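Local coordinates for oxidoreductase protein (Agrobacterium radiobacter, PDB 5UI9), which probably catalyses NAD-dependent oxidation or reduction of a small hydroxy compound, as a member of the GFO/IDH/MocA oxidoreductase family with a Rossmann-fold cofactor domain, at residues A[91-96]-A[117-122]; A[61-66]-A[85-90]; A[98-103]-A[121-126]. All blocks are in the same frame, centred on the assembly; numbering follows the deposited sequence.

Contact 1. Residues A[91-96]-A[117-122]; sequences KVPAIC and ADIPLM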
loop_
_atom_site.group_PDB
_atom_site.type_symbol
_atom_site.label_atom_id
_atom_site.label_comp_id
_atom_site.label_asym_id
_atom_site.label_seq_id
_atom_site.Cartn_x
_atom_site.Cartn_y
_atom_site.Cartn_z
ATOM N N LYS A 91 -0.453 41.288 -17.496
ATOM C CA LYS A 91 0.969 40.919 -17.437
ATOM C C LYS A 91 1.551 40.936 -16.020
ATOM O O LYS A 91 2.649 41.439 -15.787
ATOM C CB LYS A 91 1.795 41.781 -18.404
ATOM C CG LYS A 91 1.480 41.528 -19.869
ATOM C CD LYS A 91 2.282 42.448 -20.782
ATOM C CE LYS A 91 1.755 42.425 -22.214
ATOM N NZ LYS A 91 1.771 41.054 -22.806
ATOM N N VAL A 92 0.797 40.355 -15.089
ATOM C CA VAL A 92 1.190 40.241 -13.694
ATOM C C VAL A 92 1.503 38.770 -13.418
ATOM O O VAL A 92 0.634 37.917 -13.611
ATOM C CB VAL A 92 0.062 40.735 -12.762
ATOM C CG1 VAL A 92 0.390 40.461 -11.299
ATOM C CG2 VAL A 92 -0.185 42.223 -12.987
ATOM N N PRO A 93 2.751 38.459 -12.991
ATOM C CA PRO A 93 3.087 37.104 -12.551
ATOM C C PRO A 93 2.133 36.591 -11.473
ATOM O O PRO A 93 1.764 37.346 -10.567
ATOM C CB PRO A 93 4.503 37.262 -11.992
ATOM C CG PRO A 93 5.084 38.409 -12.770
ATOM C CD PRO A 93 3.952 39.299 -13.161
ATOM N N ALA A 94 1.754 35.318 -11.572
ATOM C CA ALA A 94 0.657 34.774 -10.774
ATOM C C ALA A 94 1.026 33.500 -10.025
ATOM O O ALA A 94 1.644 32.593 -10.586
ATOM C CB ALA A 94 -0.550 34.506 -11.664
ATOM N N ILE A 95 0.620 33.452 -8.758
ATOM C CA ILE A 95 0.588 32.223 -7.972
ATOM C C ILE A 95 -0.879 31.811 -7.844
ATOM O O ILE A 95 -1.746 32.662 -7.632
ATOM C CB ILE A 95 1.192 32.423 -6.566
ATOM C CG1 ILE A 95 2.630 32.953 -6.658
ATOM C CG2 ILE A 95 1.155 31.116 -5.778
ATOM C CD1 ILE A 95 3.168 33.514 -5.361
ATOM N N CYS A 96 -1.144 30.508 -7.959
ATOM C CA CYS A 96 -2.503 29.977 -7.878
ATOM C C CYS A 96 -2.561 28.762 -6.956
ATOM O O CYS A 96 -1.783 27.824 -7.106
ATOM C CB CYS A 96 -2.992 29.583 -9.257
ATOM S SG CYS A 96 -4.750 29.192 -9.266
ATOM N N ALA A 117 1.444 35.263 -22.631
ATOM C CA ALA A 117 1.675 36.583 -22.038
ATOM C C ALA A 117 3.092 36.760 -21.469
ATOM O O ALA A 117 3.433 37.841 -20.997
ATOM C CB ALA A 117 0.640 36.848 -20.955
ATOM N N ASP A 118 3.897 35.697 -21.498
ATOM C CA ASP A 118 5.282 35.710 -21.029
ATOM C C ASP A 118 5.367 36.101 -19.547
ATOM O O ASP A 118 6.186 36.934 -19.155
ATOM C CB ASP A 118 6.141 36.624 -21.930
ATOM C CG ASP A 118 7.639 36.324 -21.843
ATOM O OD1 ASP A 118 8.048 35.359 -21.167
ATOM O OD2 ASP A 118 8.421 37.073 -22.462
ATOM N N ILE A 119 4.509 35.481 -18.735
ATOM C CA ILE A 119 4.514 35.683 -17.285
ATOM C C ILE A 119 4.647 34.337 -16.562
ATOM O O ILE A 119 4.101 33.329 -17.025
ATOM C CB ILE A 119 3.266 36.438 -16.762
ATOM C CG1 ILE A 119 1.952 35.735 -17.149
ATOM C CG2 ILE A 119 3.272 37.876 -17.269
ATOM C CD1 ILE A 119 0.887 35.813 -16.075
ATOM N N PRO A 120 5.397 34.310 -15.447
ATOM C CA PRO A 120 5.445 33.093 -14.640
ATOM C C PRO A 120 4.087 32.718 -14.031
ATOM O O PRO A 120 3.286 33.598 -13.676
ATOM C CB PRO A 120 6.449 33.442 -13.534
ATOM C CG PRO A 120 7.290 34.524 -14.099
ATOM C CD PRO A 120 6.390 35.307 -14.999
ATOM N N LEU A 121 3.835 31.414 -13.942
ATOM C CA LEU A 121 2.668 30.879 -13.250
ATOM C C LEU A 121 3.137 29.722 -12.383
ATOM O O LEU A 121 3.680 28.749 -12.906
ATOM C CB LEU A 121 1.619 30.384 -14.250
ATOM C CG LEU A 121 0.369 29.695 -13.680
ATOM C CD1 LEU A 121 -0.420 30.644 -12.787
ATOM C CD2 LEU A 121 -0.502 29.152 -14.805
ATOM N N MET A 122 2.925 29.834 -11.072
ATOM C CA MET A 122 3.251 28.770 -10.128
ATOM C C MET A 122 1.985 28.319 -9.424
ATOM O O MET A 122 1.187 29.146 -8.991
ATOM C CB MET A 122 4.260 29.250 -9.078
ATOM C CG MET A 122 4.745 28.134 -8.156
ATOM S SD MET A 122 5.842 28.662 -6.831
ATOM C CE MET A 122 4.687 29.375 -5.670
#
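Pro-93 and Pro-120 lie side by side and point the same way where strands 94-97 and 121-124 enter the parallel sheet of the Rossmann fold. The two strands are neighbours in a beta-alpha-beta crossover, linked by helix 104-116, and strand 121-124 is the outermost of the sheet within this chain. CG of Pro-93 meets CD of Pro-120 at 4.0 Å. Two registered parallel pairs follow, Ala-94 with Leu-121 and Ile-95 with Met-122. CD1 of Leu-121 packs against CB of Ala-94 (4.0 Å) on the face covered by helix 80-89, whose Ala-87 touches Ala-94. On the other face Ile-95 and Met-122 run alongside each other. Met-122 leaves its backbone extended, with CG anti to N (chi1 -174°), and bends only at its last torsion (chi3 78°), which brings CE to 3.9 Å from CG2 of Ile-95; Trp-302 of helix 289-308 closes over both. Between the strands the ladder is regular: Ala-94 N donates to Pro-120 O, Met-122 N to Ala-94 O, and Cys-96 N to Met-122 O at 2.9 Å. Before the strands begin, a Schellman motif with Lys-91 at positive phi ends helix 80-89, and Asp-118 plays the same part after helix 104-116. Ile-119 points across to the other segment, its CG2 against the backbone of Lys-91. Its chi1 of 57° sets CG1 between N and the carbonyl carbon, and from there the second torsion takes CD1 of Ile-119 to 3.2 Å from Val-92 O, in the loop before strand 94-97.

Contact 2. Residues A[61-66]-A[85-90]; sequences ALFADG and EMAAAH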
loop_
_atom_site.group_PDB
_atom_site.type_symbol
_atom_site.label_atom_id
_atom_site.label_comp_id
_atom_site.label_asym_id
_atom_site.label_seq_id
_atom_site.Cartn_x
_atom_site.Cartn_y
_atom_site.Cartn_z
ATOM N N ALA A 61 -11.117 45.614 -10.252
ATOM C CA ALA A 61 -10.693 46.935 -9.784
ATOM C C ALA A 61 -9.236 46.919 -9.306
ATOM O O ALA A 61 -8.466 47.823 -9.633
ATOM C CB ALA A 61 -11.608 47.425 -8.670
ATOM N N LEU A 62 -8.878 45.894 -8.534
ATOM C CA LEU A 62 -7.498 45.680 -8.091
ATOM C C LEU A 62 -6.528 45.738 -9.268
ATOM O O LEU A 62 -5.580 46.517 -9.249
ATOM C CB LEU A 62 -7.373 44.337 -7.351
ATOM C CG LEU A 62 -5.981 43.804 -6.991
ATOM C CD1 LEU A 62 -5.346 44.638 -5.891
ATOM C CD2 LEU A 62 -6.078 42.343 -6.576
ATOM N N PHE A 63 -6.783 44.926 -10.290
ATOM C CA PHE A 63 -5.931 44.904 -11.485
ATOM C C PHE A 63 -5.926 46.231 -12.257
ATOM O O PHE A 63 -4.891 46.623 -12.787
ATOM C CB PHE A 63 -6.311 43.746 -12.418
ATOM C CG PHE A 63 -5.787 42.411 -11.970
ATOM C CD1 PHE A 63 -4.426 42.129 -12.035
ATOM C CD2 PHE A 63 -6.644 41.431 -11.482
ATOM C CE1 PHE A 63 -3.933 40.902 -11.627
ATOM C CE2 PHE A 63 -6.154 40.200 -11.072
ATOM C CZ PHE A 63 -4.796 39.939 -11.141
ATOM N N ALA A 64 -7.069 46.913 -12.308
ATOM C CA ALA A 64 -7.171 48.216 -12.971
ATOM C C ALA A 64 -6.278 49.267 -12.304
ATOM O O ALA A 64 -5.572 49.997 -12.994
ATOM C CB ALA A 64 -8.615 48.689 -13.000
ATOM N N ASP A 65 -6.310 49.327 -10.971
ATOM C CA ASP A 65 -5.420 50.213 -10.202
ATOM C C ASP A 65 -3.953 49.786 -10.288
ATOM O O ASP A 65 -3.063 50.635 -10.331
ATOM C CB ASP A 65 -5.831 50.276 -8.717
ATOM C CG ASP A 65 -7.038 51.168 -8.464
ATOM O OD1 ASP A 65 -7.564 51.794 -9.405
ATOM O OD2 ASP A 65 -7.462 51.245 -7.295
ATOM N N GLY A 66 -3.711 48.475 -10.283
ATOM C CA GLY A 66 -2.360 47.932 -10.386
ATOM C C GLY A 66 -1.505 48.287 -9.181
ATOM O O GLY A 66 -2.002 48.357 -8.052
ATOM N N GLU A 85 -6.375 34.277 -15.821
ATOM C CA GLU A 85 -6.586 34.988 -17.090
ATOM C C GLU A 85 -6.456 36.516 -16.950
ATOM O O GLU A 85 -5.864 37.163 -17.823
ATOM C CB GLU A 85 -7.941 34.599 -17.717
ATOM C CG GLU A 85 -7.927 33.196 -18.325
ATOM C CD GLU A 85 -9.305 32.615 -18.636
ATOM O OE1 GLU A 85 -10.349 33.201 -18.261
ATOM O OE2 GLU A 85 -9.343 31.543 -19.277
ATOM N N MET A 86 -7.014 37.074 -15.870
ATOM C CA MET A 86 -6.889 38.506 -15.560
ATOM C C MET A 86 -5.421 38.892 -15.328
ATOM O O MET A 86 -4.963 39.948 -15.789
ATOM C CB MET A 86 -7.710 38.888 -14.320
ATOM C CG MET A 86 -9.223 38.867 -14.500
ATOM S SD MET A 86 -10.100 39.585 -13.084
ATOM C CE MET A 86 -11.595 38.599 -13.024
ATOM N N ALA A 87 -4.699 38.034 -14.608
ATOM C CA ALA A 87 -3.273 38.244 -14.356
ATOM C C ALA A 87 -2.498 38.274 -15.672
ATOM O O ALA A 87 -1.705 39.190 -15.899
ATOM C CB ALA A 87 -2.720 37.169 -13.429
ATOM N N ALA A 88 -2.766 37.300 -16.541
ATOM C CA ALA A 88 -2.090 37.190 -17.835
ATOM C C ALA A 88 -2.323 38.412 -18.732
ATOM O O ALA A 88 -1.368 38.947 -19.311
ATOM C CB ALA A 88 -2.525 35.917 -18.543
ATOM N N ALA A 89 -3.579 38.862 -18.815
ATOM C CA ALA A 89 -3.949 40.052 -19.596
ATOM C C ALA A 89 -3.332 41.338 -19.053
ATOM O O ALA A 89 -2.985 42.235 -19.828
ATOM C CB ALA A 89 -5.466 40.194 -19.662
ATOM N N HIS A 90 -3.193 41.427 -17.727
ATOM C CA HIS A 90 -2.503 42.568 -17.084
ATOM C C HIS A 90 -0.986 42.378 -16.930
ATOM O O HIS A 90 -0.325 43.226 -16.327
ATOM C CB HIS A 90 -3.141 42.883 -15.723
ATOM C CG HIS A 90 -4.478 43.540 -15.832
ATOM N ND1 HIS A 90 -5.650 42.826 -15.969
ATOM C CD2 HIS A 90 -4.829 44.849 -15.847
ATOM C CE1 HIS A 90 -6.666 43.667 -16.048
ATOM N NE2 HIS A 90 -6.195 44.899 -15.981
#
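Phe-63 reaches from helix 59-65 to the C-terminal end of helix 80-89, and nearly every atom of its side chain touches the other segment. CB of Phe-63 comes first: it sits over the centre of the His-90 imidazole, 3.6 Å from the ring centroid and only 7° off the normal, a CH-pi contact. With CG anti to the carbonyl carbon (chi1 -78°), the phenyl group then passes beyond the imidazole instead of covering it. The two ring planes are tilted by just 25°, but they are slid so far apart, with centroids separated by 5.2 Å, that they barely overlap. CG still lies near ND1 of His-90, and CD1 approaches CB and CG of the same residue. Along its other edge, but from the same face, CD2 and CE2 of Phe-63 meet CB of Met-86, CE2 at 3.8 Å. Farther out, CE1 and CZ rest on the backbone of Ala-87 at its CA, and CZ of Phe-63 also touches CB of Ala-87 at 4.1 Å. The Met-86 thioether makes a looser, oblique Met-aromatic contact with the phenyl ring. Beyond the two helices, Phe-63 also touches Ile-11 of strand 6-11, so this junction lies against the Rossmann sheet. The imidazole is held in turn by its own helix: ND1 of His-90 donates to Met-86 O at 3.0 Å, with the acceptor in the ring plane. Met-86 O also takes the backbone N-H of His-90, and the two donors approach from opposite faces of its carbonyl plane. No hydrogen bond crosses between the segments, so the joint depends on apolar and pi contacts, while the bond made by ND1 fixes the rotation of the ring that receives CB.

Contact 3. Residues A[98-103]-A[121-126]; sequences KPFAKS and LMVHEN. With NAD (nicotinamide-adenine-dinucleotide), chain C; 8A1 ((2S)-2,3-dihydroxy-2-methylpropanoic acid), chain D.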
loop_
_atom_site.group_PDB
_atom_site.type_symbol
_atom_site.label_atom_id
_atom_site.label_comp_id
_atom_site.label_asym_id
_atom_site.label_seq_id
_atom_site.Cartn_x
_atom_site.Cartn_y
_atom_site.Cartn_z
ATOM N N LYS A 98 -3.956 25.267 -5.087
ATOM C CA LYS A 98 -4.579 24.005 -5.494
ATOM C C LYS A 98 -6.033 23.996 -4.999
ATOM O O LYS A 98 -6.374 24.797 -4.125
ATOM C CB LYS A 98 -3.816 22.750 -5.007
ATOM C CG LYS A 98 -3.268 22.720 -3.578
ATOM C CD LYS A 98 -4.309 22.760 -2.462
ATOM C CE LYS A 98 -5.228 21.541 -2.466
ATOM N NZ LYS A 98 -6.018 21.442 -1.210
ATOM N N PRO A 99 -6.912 23.176 -5.584
ATOM C CA PRO A 99 -6.713 22.537 -6.887
ATOM C C PRO A 99 -6.533 23.592 -7.989
ATOM O O PRO A 99 -7.262 24.585 -8.003
ATOM C CB PRO A 99 -8.029 21.780 -7.123
ATOM C CG PRO A 99 -8.828 21.909 -5.864
ATOM C CD PRO A 99 -8.315 23.117 -5.153
ATOM N N PHE A 100 -5.580 23.363 -8.889
ATOM C CA PHE A 100 -5.213 24.339 -9.931
ATOM C C PHE A 100 -6.452 24.840 -10.680
ATOM O O PHE A 100 -6.737 26.042 -10.697
ATOM C CB PHE A 100 -4.183 23.691 -10.879
ATOM C CG PHE A 100 -3.574 24.609 -11.911
ATOM C CD1 PHE A 100 -3.599 26.003 -11.804
ATOM C CD2 PHE A 100 -2.894 24.042 -12.983
ATOM C CE1 PHE A 100 -3.008 26.799 -12.776
ATOM C CE2 PHE A 100 -2.292 24.832 -13.950
ATOM C CZ PHE A 100 -2.349 26.212 -13.848
ATOM N N ALA A 101 -7.201 23.892 -11.239
ATOM C CA ALA A 101 -8.401 24.165 -12.018
ATOM C C ALA A 101 -9.479 23.131 -11.720
ATOM O O ALA A 101 -9.241 22.176 -10.973
ATOM C CB ALA A 101 -8.058 24.138 -13.497
ATOM N N LYS A 102 -10.657 23.336 -12.309
ATOM C CA LYS A 102 -11.759 22.375 -12.233
ATOM C C LYS A 102 -11.530 21.149 -13.121
ATOM O O LYS A 102 -12.063 20.080 -12.840
ATOM C CB LYS A 102 -13.083 23.039 -12.626
ATOM C CG LYS A 102 -13.593 24.044 -11.610
ATOM C CD LYS A 102 -14.873 24.730 -12.075
ATOM C CE LYS A 102 -15.785 25.059 -10.901
ATOM N NZ LYS A 102 -16.800 26.097 -11.244
ATOM N N SER A 103 -10.762 21.314 -14.197
ATOM C CA SER A 103 -10.446 20.213 -15.111
ATOM C C SER A 103 -9.061 20.405 -15.726
ATOM O O SER A 103 -8.489 21.502 -15.668
ATOM C CB SER A 103 -11.503 20.122 -16.218
ATOM O OG SER A 103 -11.454 21.255 -17.073
ATOM N N LEU A 121 3.835 31.414 -13.942
ATOM C CA LEU A 121 2.668 30.879 -13.250
ATOM C C LEU A 121 3.137 29.722 -12.383
ATOM O O LEU A 121 3.680 28.749 -12.906
ATOM C CB LEU A 121 1.619 30.384 -14.250
ATOM C CG LEU A 121 0.369 29.695 -13.680
ATOM C CD1 LEU A 121 -0.420 30.644 -12.787
ATOM C CD2 LEU A 121 -0.502 29.152 -14.805
ATOM N N MET A 122 2.925 29.834 -11.072
ATOM C CA MET A 122 3.251 28.770 -10.128
ATOM C C MET A 122 1.985 28.319 -9.424
ATOM O O MET A 122 1.187 29.146 -8.991
ATOM C CB MET A 122 4.260 29.250 -9.078
ATOM C CG MET A 122 4.745 28.134 -8.156
ATOM S SD MET A 122 5.842 28.662 -6.831
ATOM C CE MET A 122 4.687 29.375 -5.670
ATOM N N VAL A 123 1.825 27.007 -9.284
ATOM C CA VAL A 123 0.776 26.465 -8.432
ATOM C C VAL A 123 1.316 26.402 -7.011
ATOM O O VAL A 123 2.432 25.918 -6.780
ATOM C CB VAL A 123 0.295 25.082 -8.914
ATOM C CG1 VAL A 123 -0.808 24.533 -8.001
ATOM C CG2 VAL A 123 -0.194 25.197 -10.352
ATOM N N HIS A 124 0.546 26.916 -6.056
ATOM C CA HIS A 124 0.928 26.798 -4.657
ATOM C C HIS A 124 0.645 25.343 -4.252
ATOM O O HIS A 124 -0.426 25.015 -3.747
ATOM C CB HIS A 124 0.189 27.812 -3.774
ATOM C CG HIS A 124 0.713 27.893 -2.372
ATOM N ND1 HIS A 124 1.174 29.069 -1.821
ATOM C CD2 HIS A 124 0.837 26.948 -1.405
ATOM C CE1 HIS A 124 1.558 28.846 -0.578
ATOM N NE2 HIS A 124 1.373 27.564 -0.302
ATOM N N GLU A 125 1.619 24.483 -4.534
ATOM C CA GLU A 125 1.569 23.074 -4.189
ATOM C C GLU A 125 2.694 22.817 -3.179
ATOM O O GLU A 125 3.843 22.569 -3.566
ATOM C CB GLU A 125 1.721 22.244 -5.471
ATOM C CG GLU A 125 1.743 20.737 -5.279
ATOM C CD GLU A 125 0.687 20.245 -4.303
ATOM O OE1 GLU A 125 -0.519 20.341 -4.620
ATOM O OE2 GLU A 125 1.079 19.788 -3.211
ATOM N N ASN A 126 2.348 22.891 -1.888
ATOM C CA ASN A 126 3.354 23.053 -0.817
ATOM C C ASN A 126 3.794 21.767 -0.096
ATOM O O ASN A 126 4.738 21.803 0.694
ATOM C CB ASN A 126 2.943 24.170 0.188
ATOM C CG ASN A 126 1.597 23.929 0.874
ATOM O OD1 ASN A 126 1.177 22.795 1.093
ATOM N ND2 ASN A 126 0.919 25.015 1.232
HETATM P PA NAD C . -12.114 29.867 2.046
HETATM O O1A NAD C . -13.516 29.707 1.499
HETATM O O2A NAD C . -11.883 29.899 3.532
HETATM O O5B NAD C . -11.478 31.193 1.419
HETATM C C5B NAD C . -11.743 31.627 0.091
HETATM C C4B NAD C . -11.904 33.138 0.136
HETATM O O4B NAD C . -11.871 33.644 -1.194
HETATM C C3B NAD C . -13.232 33.568 0.743
HETATM O O3B NAD C . -12.993 34.549 1.761
HETATM C C2B NAD C . -14.039 34.129 -0.419
HETATM O O2B NAD C . -14.852 35.231 -0.018
HETATM C C1B NAD C . -12.952 34.554 -1.393
HETATM N N9A NAD C . -13.276 34.531 -2.838
HETATM C C8A NAD C . -13.816 33.524 -3.552
HETATM N N7A NAD C . -13.918 33.878 -4.860
HETATM C C5A NAD C . -13.420 35.122 -4.995
HETATM C C6A NAD C . -13.219 36.103 -6.095
HETATM N N6A NAD C . -13.580 35.821 -7.365
HETATM N N1A NAD C . -12.653 37.294 -5.786
HETATM C C2A NAD C . -12.282 37.616 -4.529
HETATM N N3A NAD C . -12.437 36.773 -3.489
HETATM C C4A NAD C . -12.987 35.541 -3.656
HETATM O O3 NAD C . -11.191 28.728 1.386
HETATM P PN NAD C . -9.830 28.173 2.056
HETATM O O1N NAD C . -10.150 27.085 3.050
HETATM O O2N NAD C . -8.978 29.337 2.493
HETATM O O5D NAD C . -9.199 27.465 0.771
HETATM C C5D NAD C . -8.854 28.242 -0.369
HETATM C C4D NAD C . -7.981 27.394 -1.273
HETATM O O4D NAD C . -6.800 27.028 -0.551
HETATM C C3D NAD C . -8.676 26.110 -1.703
HETATM O O3D NAD C . -8.529 25.926 -3.116
HETATM C C2D NAD C . -7.975 25.013 -0.920
HETATM O O2D NAD C . -7.855 23.791 -1.649
HETATM C C1D NAD C . -6.600 25.618 -0.645
HETATM N N1N NAD C . -5.905 25.116 0.555
HETATM C C2N NAD C . -4.606 24.796 0.414
HETATM C C3N NAD C . -3.843 24.317 1.468
HETATM C C7N NAD C . -2.399 23.983 1.216
HETATM O O7N NAD C . -1.763 24.657 0.409
HETATM N N7N NAD C . -1.821 22.969 1.864
HETATM C C4N NAD C . -4.454 24.165 2.714
HETATM C C5N NAD C . -5.801 24.505 2.856
HETATM C C6N NAD C . -6.511 24.989 1.758
HETATM O OXT 8A1 D . -3.560 21.044 3.025
HETATM C C 8A1 D . -4.555 20.929 2.268
HETATM O O 8A1 D . -4.509 21.224 1.053
HETATM C CA 8A1 D . -5.851 20.406 2.831
HETATM C CB 8A1 D . -5.864 18.902 2.562
HETATM O O1 8A1 D . -6.958 18.255 3.220
HETATM O O2 8A1 D . -6.960 21.041 2.173
HETATM C C3 8A1 D . -5.946 20.728 4.324
#
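Phe-100 lays one face of its ring over Val-123, whose CG2 sits above the ring centre, 3.8 Å from the centroid and 11° off the normal, a CH-pi contact. Leu-121 arrives at the ring edge near its plane, where its CD2 meets CZ of Phe-100 at 3.6 Å. Phe-100 extends from the loop back along strand 121-124, its chi1 of -173° setting CG opposite N. At the other end of the loop, which carries a cis peptide before Pro-99, Lys-98 turns toward the ligands. Its aliphatic CG lies by His-124 O and by OE1 of Glu-125, whose OE2 is hydrogen-bonded to ND1 of His-182. Bends at chi2 and chi3 carry the chain past the nicotinamide, and NZ of Lys-98 donates to O of the bound dihydroxy acid (2.7 Å) and to O2D of NAD (3.0 Å). Asp-178 OD1 forms a salt bridge with the same atom, so NZ has three partners. Lys-98 O accepts from both hydroxyls of the nicotinamide ribose of NAD, O2D and O3D, the latter at 2.6 Å. Asn-126 grips the carboxamide of NAD: OD1 accepts from N7N at 3.1 Å, while the bond from ND2 to O7N is weak. The Asn-126 side chain is steadied by its ND2 donating to NE2 of His-124 (3.0 Å), with the donor close to the imidazole plane. The contact joins an apolar core to a cofactor and ligand site. Helix 104-116 packs on Phe-100 through Ala-107, Met-110 and Val-111, strand 94-97 lies beside strand 121-124, and helix 289-308 backs His-124 and Asn-126.

How the contacts relate
Contacts 1 and 3 share Leu-121 and Met-122, and both use strand 121-124; contact 1 pairs it with strand 94-97, contact 3 with the loop that follows that strand. A probable backbone hydrogen bond from His-124 N to Cys-96 O joins them. Contact 3 is fully buried; contacts 1 and 2 are partly exposed. Contact 2 lies between helices and meets contact 1 where helix 80-89 turns into strand 94-97, with Val-92 N probably hydrogen-bonded to Ala-87 O; it does not touch contact 3. The chemistry follows position: backbone ladder in contact 1, ring and methionine packing in contact 2, and apolar packing beside ligand-binding polar groups in contact 3.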